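Local coordinates for protein FeeM (PDB 2G0B) that probably joins a long-chain acyl group, delivered by an acyl carrier protein, to the amino group of tyrosine, giving N-acyl tyrosines, at residues I66-A71 with T134-L139. Numbering follows the deposited sequence.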
ATOM      1  N   ILE A  66       2.239   3.246   4.752  1.00 40.24           N
ATOM      2  CA  ILE A  66       3.097   2.131   5.112  1.00 40.39           C
ATOM      3  C   ILE A  66       3.206   2.048   6.639  1.00 40.41           C
ATOM      4  O   ILE A  66       3.438   3.057   7.297  1.00 40.51           O
ATOM      5  CB  ILE A  66       4.498   2.271   4.430  1.00 40.43           C
ATOM      6  CG1 ILE A  66       5.522   1.346   5.081  1.00 40.73           C
ATOM      7  CG2 ILE A  66       4.991   3.708   4.452  1.00 40.31           C
ATOM      8  CD1 ILE A  66       6.541   0.802   4.102  1.00 41.17           C
ATOM      9  N   ILE A  67       2.971   0.857   7.194  1.00 40.31           N
ATOM     10  CA  ILE A  67       3.052   0.654   8.641  1.00 40.32           C
ATOM     11  C   ILE A  67       4.239  -0.226   9.002  1.00 40.37           C
ATOM     12  O   ILE A  67       4.361  -1.342   8.513  1.00 40.52           O
ATOM     13  CB  ILE A  67       1.755   0.028   9.167  1.00 40.37           C
ATOM     14  CG1 ILE A  67       0.542   0.764   8.595  1.00 40.48           C
ATOM     15  CG2 ILE A  67       1.739   0.025  10.712  1.00 40.07           C
ATOM     16  CD1 ILE A  67      -0.772   0.121   8.933  1.00 40.51           C
ATOM     17  N   ASN A  68       5.112   0.281   9.861  1.00 40.34           N
ATOM     18  CA  ASN A  68       6.288  -0.466  10.275  1.00 40.33           C
ATOM     19  C   ASN A  68       5.987  -1.435  11.403  1.00 40.40           C
ATOM     20  O   ASN A  68       5.220  -1.118  12.316  1.00 40.42           O
ATOM     21  CB  ASN A  68       7.410   0.483  10.675  1.00 40.28           C
ATOM     22  CG  ASN A  68       8.302   0.826   9.521  1.00 40.37           C
ATOM     23  OD1 ASN A  68       8.456   1.995   9.165  1.00 40.63           O
ATOM     24  ND2 ASN A  68       8.889  -0.191   8.908  1.00 40.46           N
ATOM     25  N   ASP A  69       6.582  -2.624  11.328  1.00 40.43           N
ATOM     26  CA  ASP A  69       6.399  -3.643  12.353  1.00 40.53           C
ATOM     27  C   ASP A  69       6.903  -3.157  13.715  1.00 40.55           C
ATOM     28  O   ASP A  69       8.105  -3.061  13.951  1.00 40.64           O
ATOM     29  CB  ASP A  69       7.102  -4.941  11.952  1.00 40.52           C
ATOM     30  CG  ASP A  69       6.534  -6.162  12.658  1.00 40.71           C
ATOM     31  OD1 ASP A  69       5.562  -6.024  13.448  1.00 40.60           O
ATOM     32  OD2 ASP A  69       6.996  -7.313  12.482  1.00 40.89           O
ATOM     33  N   GLY A  70       5.964  -2.811  14.586  1.00 40.58           N
ATOM     34  CA  GLY A  70       6.287  -2.353  15.923  1.00 40.54           C
ATOM     35  C   GLY A  70       5.610  -3.232  16.938  1.00 40.51           C
ATOM     36  O   GLY A  70       5.281  -4.383  16.642  1.00 40.51           O
ATOM     37  N   ALA A  71       5.367  -2.680  18.128  1.00 40.57           N
ATOM     38  CA  ALA A  71       4.722  -3.418  19.222  1.00 40.57           C
ATOM     39  C   ALA A  71       3.216  -3.609  18.988  1.00 40.57           C
ATOM     40  O   ALA A  71       2.569  -4.397  19.684  1.00 40.57           O
ATOM     41  CB  ALA A  71       4.975  -2.723  20.560  1.00 40.53           C
ATOM     42  N   THR A 134      14.765   3.024   5.182  1.00 40.37           N
ATOM     43  CA  THR A 134      14.443   2.418   6.485  1.00 40.46           C
ATOM     44  C   THR A 134      15.156   1.058   6.681  1.00 40.47           C
ATOM     45  O   THR A 134      15.147   0.496   7.781  1.00 40.58           O
ATOM     46  CB  THR A 134      12.886   2.242   6.623  1.00 40.48           C
ATOM     47  OG1 THR A 134      12.231   3.432   6.191  1.00 40.77           O
ATOM     48  CG2 THR A 134      12.450   2.150   8.072  1.00 40.75           C
ATOM     49  N   HIS A 135      15.781   0.560   5.611  1.00 40.44           N
ATOM     50  CA  HIS A 135      16.450  -0.751   5.590  1.00 40.36           C
ATOM     51  C   HIS A 135      15.487  -1.888   5.879  1.00 40.31           C
ATOM     52  O   HIS A 135      15.819  -2.833   6.590  1.00 40.31           O
ATOM     53  CB  HIS A 135      17.663  -0.787   6.528  1.00 40.33           C
ATOM     54  CG  HIS A 135      18.663   0.295   6.266  1.00 40.49           C
ATOM     55  ND1 HIS A 135      19.151   0.569   5.005  1.00 40.73           N
ATOM     56  CD2 HIS A 135      19.273   1.168   7.103  1.00 40.66           C
ATOM     57  CE1 HIS A 135      20.016   1.566   5.077  1.00 40.72           C
ATOM     58  NE2 HIS A 135      20.110   1.945   6.340  1.00 40.83           N
ATOM     59  N   ILE A 136      14.286  -1.777   5.315  1.00 40.33           N
ATOM     60  CA  ILE A 136      13.250  -2.796   5.446  1.00 40.38           C
ATOM     61  C   ILE A 136      13.656  -4.044   4.665  1.00 40.40           C
ATOM     62  O   ILE A 136      14.212  -3.941   3.568  1.00 40.63           O
ATOM     63  CB  ILE A 136      11.883  -2.227   4.939  1.00 40.39           C
ATOM     64  CG1 ILE A 136      11.284  -1.273   5.977  1.00 40.40           C
ATOM     65  CG2 ILE A 136      10.892  -3.346   4.601  1.00 40.39           C
ATOM     66  CD1 ILE A 136      10.288  -0.293   5.411  1.00 40.52           C
ATOM     67  N   ASP A 137      13.422  -5.212   5.250  1.00 40.33           N
ATOM     68  CA  ASP A 137      13.703  -6.476   4.571  1.00 40.43           C
ATOM     69  C   ASP A 137      12.539  -6.922   3.673  1.00 40.42           C
ATOM     70  O   ASP A 137      12.708  -7.078   2.463  1.00 40.46           O
ATOM     71  CB  ASP A 137      14.048  -7.575   5.584  1.00 40.39           C
ATOM     72  CG  ASP A 137      15.379  -7.340   6.264  1.00 40.48           C
ATOM     73  OD1 ASP A 137      16.391  -7.151   5.551  1.00 40.41           O
ATOM     74  OD2 ASP A 137      15.510  -7.324   7.507  1.00 40.58           O
ATOM     75  N   TYR A 138      11.365  -7.121   4.269  1.00 40.40           N
ATOM     76  CA  TYR A 138      10.196  -7.569   3.515  1.00 40.36           C
ATOM     77  C   TYR A 138       9.051  -6.568   3.509  1.00 40.33           C
ATOM     78  O   TYR A 138       8.581  -6.132   4.564  1.00 40.36           O
ATOM     79  CB  TYR A 138       9.718  -8.928   4.012  1.00 40.29           C
ATOM     80  CG  TYR A 138      10.614 -10.061   3.581  1.00 40.32           C
ATOM     81  CD1 TYR A 138      11.564 -10.595   4.445  1.00 40.29           C
ATOM     82  CD2 TYR A 138      10.519 -10.593   2.303  1.00 40.28           C
ATOM     83  CE1 TYR A 138      12.394 -11.635   4.039  1.00 40.41           C
ATOM     84  CE2 TYR A 138      11.338 -11.629   1.893  1.00 40.19           C
ATOM     85  CZ  TYR A 138      12.266 -12.147   2.756  1.00 40.22           C
ATOM     86  OH  TYR A 138      13.069 -13.174   2.334  1.00 40.47           O
ATOM     87  N   LEU A 139       8.623  -6.199   2.308  1.00 40.20           N
ATOM     88  CA  LEU A 139       7.483  -5.325   2.113  1.00 40.13           C
ATOM     89  C   LEU A 139       6.248  -6.180   1.850  1.00 40.13           C
ATOM     90  O   LEU A 139       6.147  -6.817   0.819  1.00 40.14           O
ATOM     91  CB  LEU A 139       7.750  -4.409   0.926  1.00 40.14           C
ATOM     92  CG  LEU A 139       7.313  -2.957   0.977  1.00 40.15           C
ATOM     93  CD1 LEU A 139       7.528  -2.361   2.338  1.00 40.22           C
ATOM     94  CD2 LEU A 139       8.085  -2.184  -0.046  1.00 40.59           C
TER
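I66, near the end of strand 59-68, sets CG1 anti to its backbone N (chi1 164°) and extends CD1 roughly onward (chi2 146°), across to residues 134-139. There the methyl meets two others: CD1 of I136, tip to tip at 4.1 Å, and CD1 of L139, whose side chain crosses that of I66 at about a right angle, 3.8 Å away. N68 reaches over with its amide: ND2 lies 3.8 Å from CD1 of I136, an apolar neighbour that offers it no acceptor, while OD1 lies 4.1 Å from the CG2 methyl of T134 and accepts a hydrogen bond from Y130 OH of helix 121-133. T134 OG1, beside its own backbone N, hydrogen-bonds to Y130 O, so Y130 holds N68 OD1 through its hydroxyl and T134 OG1 through its backbone carbonyl. No hydrogen bond joins the segments directly, because strand 94-102 runs between strands 59-68 and 138-143; the side chains meet over it, beneath helix 121-133, whose V127 and A131 also touch L139. The side chain of L139 comes within about 5 Å of the bound N-dodecanoyl-L-tyrosine. This is helix-on-sheet core packing of the acetyltransferase (GNAT-like) fold, where a helix-loop-strand connection enters the central mixed sheet beside the product pocket.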